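Local coordinates for chromosome replication initiation protein (PDB 2VN2), which probably takes part in starting chromosome replication as a primosome component of the DnaB/DnaD family, represented here by its N-terminal domain, at residues L22-Q27 against E104-H109; L28-G33 against R73-K78. All coordinates share one frame; numbering follows the deposited sequence.

Contact 1 (L22-Q27 against E104-H109). With MG (magnesium ion), chain E.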
ATOM      1  N   LEU A  22      -2.380  -2.862 -12.409  1.00 25.15           N
ATOM      2  CA  LEU A  22      -1.789  -1.803 -13.205  1.00 25.66           C
ATOM      3  C   LEU A  22      -1.135  -2.280 -14.458  1.00 26.29           C
ATOM      4  O   LEU A  22      -1.255  -1.662 -15.480  1.00 27.53           O
ATOM      5  CB  LEU A  22      -0.734  -1.149 -12.320  1.00 27.15           C
ATOM      6  CG  LEU A  22      -0.335   0.220 -12.706  1.00 27.23           C
ATOM      7  CD1 LEU A  22      -1.536   1.073 -12.750  1.00 27.70           C
ATOM      8  CD2 LEU A  22       0.636   0.686 -11.618  1.00 28.87           C
ATOM      9  N   GLY A  23      -0.430  -3.402 -14.394  1.00 27.36           N
ATOM     10  CA  GLY A  23       0.263  -3.902 -15.552  1.00 27.56           C
ATOM     11  C   GLY A  23      -0.640  -4.572 -16.620  1.00 27.00           C
ATOM     12  O   GLY A  23      -0.163  -4.909 -17.725  1.00 28.65           O
ATOM     13  N   HIS A  24      -1.903  -4.804 -16.327  1.00 25.39           N
ATOM     14  CA  HIS A  24      -2.715  -5.644 -17.189  1.00 25.60           C
ATOM     15  C   HIS A  24      -4.152  -5.267 -17.276  1.00 24.68           C
ATOM     16  O   HIS A  24      -4.858  -5.985 -17.870  1.00 24.57           O
ATOM     17  CB  HIS A  24      -2.698  -7.106 -16.697  1.00 26.21           C
ATOM     18  CG  HIS A  24      -1.314  -7.710 -16.626  1.00 27.40           C
ATOM     19  ND1 HIS A  24      -0.726  -8.384 -17.694  1.00 30.14           N
ATOM     20  CD2 HIS A  24      -0.398  -7.724 -15.621  1.00 27.02           C
ATOM     21  CE1 HIS A  24       0.491  -8.801 -17.329  1.00 30.07           C
ATOM     22  NE2 HIS A  24       0.728  -8.375 -16.093  1.00 29.72           N
ATOM     23  N   TYR A  25      -4.601  -4.177 -16.673  1.00 25.40           N
ATOM     24  CA  TYR A  25      -6.005  -3.813 -16.764  1.00 26.90           C
ATOM     25  C   TYR A  25      -6.445  -3.558 -18.194  1.00 28.37           C
ATOM     26  O   TYR A  25      -7.561  -3.818 -18.496  1.00 27.04           O
ATOM     27  CB  TYR A  25      -6.349  -2.597 -15.895  1.00 26.78           C
ATOM     28  CG  TYR A  25      -5.765  -1.301 -16.410  1.00 26.85           C
ATOM     29  CD1 TYR A  25      -6.479  -0.475 -17.335  1.00 25.69           C
ATOM     30  CD2 TYR A  25      -4.477  -0.898 -16.004  1.00 27.24           C
ATOM     31  CE1 TYR A  25      -5.892   0.688 -17.850  1.00 26.13           C
ATOM     32  CE2 TYR A  25      -3.903   0.326 -16.464  1.00 28.11           C
ATOM     33  CZ  TYR A  25      -4.617   1.100 -17.390  1.00 28.87           C
ATOM     34  OH  TYR A  25      -4.052   2.257 -17.814  1.00 26.07           O
ATOM     35  N   LYS A  26      -5.599  -2.962 -19.044  1.00 31.61           N
ATOM     36  CA  LYS A  26      -5.936  -2.725 -20.515  1.00 34.96           C
ATOM     37  C   LYS A  26      -6.139  -4.033 -21.247  1.00 35.85           C
ATOM     38  O   LYS A  26      -7.165  -4.237 -21.890  1.00 36.09           O
ATOM     39  CB  LYS A  26      -4.896  -1.815 -21.258  1.00 37.80           C
ATOM     40  CG  LYS A  26      -4.828  -1.987 -22.758  1.00 39.84           C
ATOM     41  CD  LYS A  26      -3.358  -1.937 -23.207  1.00 42.60           C
ATOM     42  CE  LYS A  26      -3.293  -1.561 -24.733  1.00 46.98           C
ATOM     43  NZ  LYS A  26      -1.819  -1.109 -25.227  1.00 48.53           N
ATOM     44  N   GLN A  27      -5.188  -4.922 -21.099  1.00 35.62           N
ATOM     45  CA  GLN A  27      -5.356  -6.272 -21.569  1.00 37.20           C
ATOM     46  C   GLN A  27      -6.598  -6.969 -21.037  1.00 36.08           C
ATOM     47  O   GLN A  27      -6.992  -7.957 -21.637  1.00 36.82           O
ATOM     48  CB  GLN A  27      -4.118  -7.132 -21.236  1.00 39.97           C
ATOM     49  CG  GLN A  27      -3.032  -7.211 -22.338  1.00 45.29           C
ATOM     50  CD  GLN A  27      -1.517  -7.632 -21.828  1.00 50.21           C
ATOM     51  OE1 GLN A  27      -0.864  -6.982 -20.950  1.00 51.69           O
ATOM     52  NE2 GLN A  27      -1.014  -8.761 -22.405  1.00 53.46           N
ATOM     53  N   GLU A 104     -10.003 -13.371 -10.894  1.00 25.40           N
ATOM     54  CA  GLU A 104     -10.099 -14.653 -11.584  1.00 28.42           C
ATOM     55  C   GLU A 104      -9.705 -14.516 -13.050  1.00 26.89           C
ATOM     56  O   GLU A 104      -8.968 -15.355 -13.579  1.00 24.75           O
ATOM     57  CB  GLU A 104     -11.522 -15.206 -11.478  1.00 31.31           C
ATOM     58  CG  GLU A 104     -11.820 -15.905 -10.161  1.00 39.00           C
ATOM     59  CD  GLU A 104     -13.039 -16.801 -10.240  1.00 45.64           C
ATOM     60  OE1 GLU A 104     -12.898 -17.963 -10.683  1.00 48.00           O
ATOM     61  OE2 GLU A 104     -14.140 -16.347  -9.862  1.00 49.07           O
ATOM     62  N   LYS A 105     -10.202 -13.481 -13.691  1.00 27.63           N
ATOM     63  CA  LYS A 105      -9.792 -13.033 -15.039  1.00 29.22           C
ATOM     64  C   LYS A 105      -8.318 -12.631 -15.048  1.00 29.38           C
ATOM     65  O   LYS A 105      -7.596 -12.992 -15.937  1.00 31.66           O
ATOM     66  CB  LYS A 105     -10.722 -11.882 -15.497  1.00 31.09           C
ATOM     67  CG  LYS A 105     -12.052 -12.479 -16.059  1.00 32.97           C
ATOM     68  CD  LYS A 105     -13.090 -11.523 -16.573  1.00 35.16           C
ATOM     69  CE  LYS A 105     -14.440 -12.301 -16.899  1.00 36.05           C
ATOM     70  NZ  LYS A 105     -15.085 -12.891 -15.584  1.00 37.49           N
ATOM     71  N   LEU A 106      -7.822 -11.933 -14.036  1.00 27.31           N
ATOM     72  CA  LEU A 106      -6.411 -11.617 -14.092  1.00 25.51           C
ATOM     73  C   LEU A 106      -5.552 -12.913 -13.883  1.00 24.23           C
ATOM     74  O   LEU A 106      -4.559 -13.045 -14.490  1.00 19.93           O
ATOM     75  CB  LEU A 106      -6.080 -10.497 -13.089  1.00 27.08           C
ATOM     76  CG  LEU A 106      -4.624  -9.987 -12.858  1.00 28.45           C
ATOM     77  CD1 LEU A 106      -3.959  -9.422 -14.098  1.00 27.08           C
ATOM     78  CD2 LEU A 106      -4.710  -8.895 -11.779  1.00 31.09           C
ATOM     79  N   VAL A 107      -5.970 -13.846 -13.038  1.00 23.66           N
ATOM     80  CA  VAL A 107      -5.197 -14.994 -12.819  1.00 26.70           C
ATOM     81  C   VAL A 107      -5.190 -15.847 -14.119  1.00 27.40           C
ATOM     82  O   VAL A 107      -4.190 -16.430 -14.449  1.00 25.42           O
ATOM     83  CB  VAL A 107      -5.630 -15.830 -11.517  1.00 26.57           C
ATOM     84  CG1 VAL A 107      -5.080 -17.309 -11.556  1.00 23.10           C
ATOM     85  CG2 VAL A 107      -5.145 -15.116 -10.243  1.00 26.31           C
ATOM     86  N   HIS A 108      -6.324 -15.911 -14.803  1.00 30.54           N
ATOM     87  CA  HIS A 108      -6.440 -16.733 -15.991  1.00 33.11           C
ATOM     88  C   HIS A 108      -5.568 -16.133 -17.101  1.00 32.55           C
ATOM     89  O   HIS A 108      -4.833 -16.836 -17.752  1.00 30.85           O
ATOM     90  CB  HIS A 108      -7.927 -16.841 -16.386  1.00 37.44           C
ATOM     91  CG  HIS A 108      -8.129 -17.709 -17.584  1.00 44.74           C
ATOM     92  ND1 HIS A 108      -8.376 -19.069 -17.491  1.00 46.48           N
ATOM     93  CD2 HIS A 108      -8.078 -17.421 -18.915  1.00 46.45           C
ATOM     94  CE1 HIS A 108      -8.499 -19.571 -18.715  1.00 48.41           C
ATOM     95  NE2 HIS A 108      -8.341 -18.591 -19.591  1.00 48.26           N
ATOM     96  N   HIS A 109      -5.545 -14.800 -17.189  1.00 30.33           N
ATOM     97  CA  HIS A 109      -4.588 -14.111 -18.045  1.00 32.35           C
ATOM     98  C   HIS A 109      -3.148 -14.316 -17.696  1.00 31.99           C
ATOM     99  O   HIS A 109      -2.391 -14.578 -18.584  1.00 33.32           O
ATOM    100  CB  HIS A 109      -4.781 -12.593 -17.952  1.00 35.92           C
ATOM    101  CG  HIS A 109      -3.902 -11.848 -18.868  1.00 41.18           C
ATOM    102  ND1 HIS A 109      -4.227 -11.627 -20.200  1.00 44.04           N
ATOM    103  CD2 HIS A 109      -2.695 -11.276 -18.670  1.00 43.48           C
ATOM    104  CE1 HIS A 109      -3.255 -10.952 -20.777  1.00 44.60           C
ATOM    105  NE2 HIS A 109      -2.316 -10.723 -19.874  1.00 45.68           N
TER
HETATM  106 MG    MG E1120      -0.713  -9.165 -19.857  1.00 35.19          MG
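A metal bridge joins His-24 and Gln-27, in the loop between helix 19-22 and helix 32-45, to His-109 on helix 100-116, and one leucine adds apolar packing beside it. His-24 offers its ND1 to the magnesium ion at 2.3 Å, and His-109 binds the same ion through NE2 at 2.2 Å. CG of His-109 stands anti to the backbone N (chi1 -176°), which carries the imidazole out from the helix toward the loop. The two rings meet obliquely, their planes 61° apart, so the ion rather than ring stacking ties them together. Gln-27 brings its side-chain amide up to the magnesium with the amide plane nearly perpendicular to the His-109 ring, and nearer the backbone its CB lies 3.9 Å from CE1 of His-109. One turn of helix earlier, Leu-106 reaches across with CD1, which packs 3.7 Å from CB of His-24, next to the metal-binding ring. Gln-113, a turn beyond His-109 on the same helix, also binds the magnesium. The metal thus clips the loop onto helix 100-116, with Leu-106 also resting on Leu-28 farther along the loop. A second subunit packs against Tyr-25 and Lys-26, so the loop lies between that subunit and helix 100-116, whose Val-107 meets Leu-10 in helix 3-11 of a third subunit.

Contact 2 (L28-G33 against R73-K78)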
ATOM      1  N   LEU A  28      -7.178  -6.558 -19.892  1.00 33.61           N
ATOM      2  CA  LEU A  28      -8.446  -7.165 -19.424  1.00 29.96           C
ATOM      3  C   LEU A  28      -9.625  -6.446 -20.038  1.00 28.76           C
ATOM      4  O   LEU A  28     -10.722  -6.796 -19.750  1.00 29.56           O
ATOM      5  CB  LEU A  28      -8.606  -7.108 -17.902  1.00 29.26           C
ATOM      6  CG  LEU A  28      -7.725  -7.961 -16.943  1.00 29.97           C
ATOM      7  CD1 LEU A  28      -7.877  -7.602 -15.449  1.00 30.75           C
ATOM      8  CD2 LEU A  28      -8.003  -9.421 -17.111  1.00 28.88           C
ATOM      9  N   GLY A  29      -9.442  -5.418 -20.861  1.00 27.08           N
ATOM     10  CA  GLY A  29     -10.598  -4.692 -21.370  1.00 24.81           C
ATOM     11  C   GLY A  29     -11.092  -3.595 -20.467  1.00 25.34           C
ATOM     12  O   GLY A  29     -12.199  -3.078 -20.667  1.00 26.54           O
ATOM     13  N   LEU A  30     -10.286  -3.188 -19.480  1.00 25.86           N
ATOM     14  CA  LEU A  30     -10.609  -1.957 -18.680  1.00 25.45           C
ATOM     15  C   LEU A  30     -10.009  -0.655 -19.257  1.00 24.78           C
ATOM     16  O   LEU A  30      -8.969  -0.665 -19.941  1.00 22.60           O
ATOM     17  CB  LEU A  30     -10.243  -2.135 -17.206  1.00 25.33           C
ATOM     18  CG  LEU A  30     -10.833  -3.374 -16.587  1.00 29.41           C
ATOM     19  CD1 LEU A  30     -10.398  -3.666 -15.192  1.00 28.48           C
ATOM     20  CD2 LEU A  30     -12.362  -3.169 -16.606  1.00 29.65           C
ATOM     21  N   GLY A  31     -10.677   0.450 -18.970  1.00 23.70           N
ATOM     22  CA  GLY A  31     -10.177   1.781 -19.251  1.00 24.77           C
ATOM     23  C   GLY A  31      -9.570   2.350 -17.955  1.00 24.69           C
ATOM     24  O   GLY A  31      -9.774   1.796 -16.829  1.00 26.63           O
ATOM     25  N   GLU A  32      -8.856   3.465 -18.101  1.00 21.59           N
ATOM     26  CA  GLU A  32      -8.369   4.206 -16.942  1.00 22.55           C
ATOM     27  C   GLU A  32      -9.516   4.609 -16.047  1.00 22.06           C
ATOM     28  O   GLU A  32      -9.370   4.614 -14.788  1.00 21.95           O
ATOM     29  CB  GLU A  32      -7.565   5.465 -17.412  1.00 20.97           C
ATOM     30  CG  GLU A  32      -6.174   5.153 -17.936  1.00 20.43           C
ATOM     31  CD  GLU A  32      -6.171   4.391 -19.294  1.00 21.43           C
ATOM     32  OE1 GLU A  32      -7.073   4.679 -20.085  1.00 25.24           O
ATOM     33  OE2 GLU A  32      -5.244   3.594 -19.622  1.00 22.17           O
ATOM     34  N   GLY A  33     -10.646   5.070 -16.640  1.00 20.21           N
ATOM     35  CA  GLY A  33     -11.758   5.464 -15.749  1.00 19.03           C
ATOM     36  C   GLY A  33     -12.345   4.365 -14.865  1.00 18.98           C
ATOM     37  O   GLY A  33     -12.748   4.619 -13.708  1.00 20.73           O
ATOM     38  N   ARG A  73     -22.630  -0.797 -13.937  1.00 30.52           N
ATOM     39  CA  ARG A  73     -23.331  -1.713 -14.861  1.00 33.05           C
ATOM     40  C   ARG A  73     -22.407  -2.442 -15.883  1.00 31.87           C
ATOM     41  O   ARG A  73     -22.467  -3.667 -15.987  1.00 30.78           O
ATOM     42  CB  ARG A  73     -24.488  -0.947 -15.552  1.00 37.49           C
ATOM     43  CG  ARG A  73     -25.531  -1.819 -16.233  1.00 45.04           C
ATOM     44  CD  ARG A  73     -26.942  -1.090 -16.547  1.00 50.95           C
ATOM     45  NE  ARG A  73     -27.536  -0.246 -15.455  1.00 55.85           N
ATOM     46  CZ  ARG A  73     -28.149   0.932 -15.677  1.00 58.04           C
ATOM     47  NH1 ARG A  73     -28.678   1.673 -14.680  1.00 58.68           N
ATOM     48  NH2 ARG A  73     -28.225   1.386 -16.932  1.00 59.56           N
ATOM     49  N   ARG A  74     -21.574  -1.703 -16.624  1.00 30.28           N
ATOM     50  CA  ARG A  74     -20.637  -2.314 -17.622  1.00 31.82           C
ATOM     51  C   ARG A  74     -19.571  -3.221 -16.949  1.00 30.42           C
ATOM     52  O   ARG A  74     -19.193  -4.255 -17.523  1.00 31.06           O
ATOM     53  CB  ARG A  74     -20.008  -1.228 -18.584  1.00 33.87           C
ATOM     54  CG  ARG A  74     -18.876  -1.740 -19.585  1.00 39.81           C
ATOM     55  CD  ARG A  74     -19.106  -1.409 -21.205  1.00 44.49           C
ATOM     56  NE  ARG A  74     -18.014  -1.801 -22.201  1.00 48.34           N
ATOM     57  CZ  ARG A  74     -17.071  -1.000 -22.760  1.00 47.97           C
ATOM     58  NH1 ARG A  74     -17.002   0.291 -22.457  1.00 48.78           N
ATOM     59  NH2 ARG A  74     -16.155  -1.515 -23.591  1.00 46.73           N
ATOM     60  N   LEU A  75     -19.096  -2.857 -15.744  1.00 29.10           N
ATOM     61  CA  LEU A  75     -18.175  -3.755 -14.994  1.00 29.64           C
ATOM     62  C   LEU A  75     -18.886  -5.089 -14.543  1.00 29.57           C
ATOM     63  O   LEU A  75     -18.211  -6.141 -14.527  1.00 27.85           O
ATOM     64  CB  LEU A  75     -17.598  -3.072 -13.716  1.00 28.01           C
ATOM     65  CG  LEU A  75     -16.567  -1.951 -14.000  1.00 29.71           C
ATOM     66  CD1 LEU A  75     -16.315  -1.197 -12.700  1.00 26.08           C
ATOM     67  CD2 LEU A  75     -15.263  -2.540 -14.543  1.00 28.12           C
ATOM     68  N   LEU A  76     -20.159  -4.993 -14.090  1.00 28.49           N
ATOM     69  CA  LEU A  76     -21.018  -6.178 -13.734  1.00 31.31           C
ATOM     70  C   LEU A  76     -21.136  -7.063 -14.944  1.00 33.33           C
ATOM     71  O   LEU A  76     -20.882  -8.301 -14.886  1.00 34.58           O
ATOM     72  CB  LEU A  76     -22.463  -5.798 -13.231  1.00 27.72           C
ATOM     73  CG  LEU A  76     -22.507  -5.203 -11.817  1.00 28.15           C
ATOM     74  CD1 LEU A  76     -23.743  -4.424 -11.463  1.00 27.29           C
ATOM     75  CD2 LEU A  76     -22.138  -6.174 -10.704  1.00 25.13           C
ATOM     76  N   GLN A  77     -21.453  -6.437 -16.063  1.00 34.11           N
ATOM     77  CA  GLN A  77     -21.470  -7.233 -17.309  1.00 36.29           C
ATOM     78  C   GLN A  77     -20.200  -7.762 -17.853  1.00 36.07           C
ATOM     79  O   GLN A  77     -20.169  -8.903 -18.266  1.00 36.87           O
ATOM     80  CB  GLN A  77     -22.406  -6.681 -18.401  1.00 39.01           C
ATOM     81  CG  GLN A  77     -21.896  -5.785 -19.413  1.00 42.76           C
ATOM     82  CD  GLN A  77     -23.028  -4.766 -19.772  1.00 44.82           C
ATOM     83  OE1 GLN A  77     -24.186  -4.881 -19.266  1.00 44.95           O
ATOM     84  NE2 GLN A  77     -22.676  -3.728 -20.566  1.00 44.72           N
ATOM     85  N   LYS A  78     -19.105  -7.002 -17.833  1.00 35.69           N
ATOM     86  CA  LYS A  78     -17.816  -7.657 -18.210  1.00 34.18           C
ATOM     87  C   LYS A  78     -17.403  -8.733 -17.194  1.00 32.26           C
ATOM     88  O   LYS A  78     -16.472  -9.404 -17.431  1.00 33.59           O
ATOM     89  CB  LYS A  78     -16.687  -6.645 -18.416  1.00 34.29           C
ATOM     90  CG  LYS A  78     -16.910  -5.609 -19.520  1.00 35.12           C
ATOM     91  CD  LYS A  78     -16.213  -4.259 -19.157  1.00 35.20           C
ATOM     92  CE  LYS A  78     -15.443  -3.677 -20.314  1.00 35.13           C
ATOM     93  NZ  LYS A  78     -14.939  -2.324 -20.021  1.00 34.51           N
TER
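Leu-75 and Lys-78, about one turn apart near the end of helix 65-77, meet Leu-30 and Gly-29 of the loop leading into helix 32-45. Just before them, Arg-74 turns a face of its guanidinium to the end of Lys-78, whose NZ stands 3.7 Å from that plane and over its centre, a close like-charge neighbour that the Glu-34 carboxylate would probably offset. Leu-75 then makes the apolar part of the contact: its CD2 touches CD2 of Leu-30 at 3.6 Å, the two side chains crossing at about a right angle. Both leucines also pack on Leu-38 and Met-80, so this methyl contact is one piece of a larger hydrophobic core. Lys-78 closes the segment, its backbone N bonded to Arg-74 O. Its side chain bends at the second and third torsions, and NZ donates a hydrogen bond to the carbonyl O of Gly-29 (2.9 Å). The C=O...N angle is 156°; the donor is tilted 21° from the carbonyl plane. The same ammonium forms a salt bridge with Glu-34 in the first turn of helix 32-45. With the lysine side chain cut back to an alanine, Gly-29 O would probably lose this donor and Glu-34 its ionic mate. Gly-29 itself has a positive phi, which would bring a CB into the carbonyl O of Leu-28. Helix 65-77 followed by the hairpin of strands 82-83 and 97-98 is consistent with a winged-helix domain, in which this contact ties the helix before the wing to the loop that leads into helix 32-45.

Both contacts fasten the loop that follows helix 19-22 and runs to Gly-31 to a helix, contact 1 to helix 100-116 and contact 2 to helix 65-77. Each is partly buried, but contact 2 lies closer to the centre of the chain and has two buried leucines, whereas contact 1 is held chiefly by metal ligands nearer the surface. Their polar chemistry differs accordingly: a cation shared among neutral ligands in one, a lysine set between a backbone carbonyl and a carboxylate in the other. A probable hydrogen bond between Tyr-25 O and Leu-30 N braces the loop, and another between Tyr-25 OH and Glu-32 OE2 ties it to the first turn of helix 32-45, while Lys-105 CE packs against Lys-78 O between the helix-side segments.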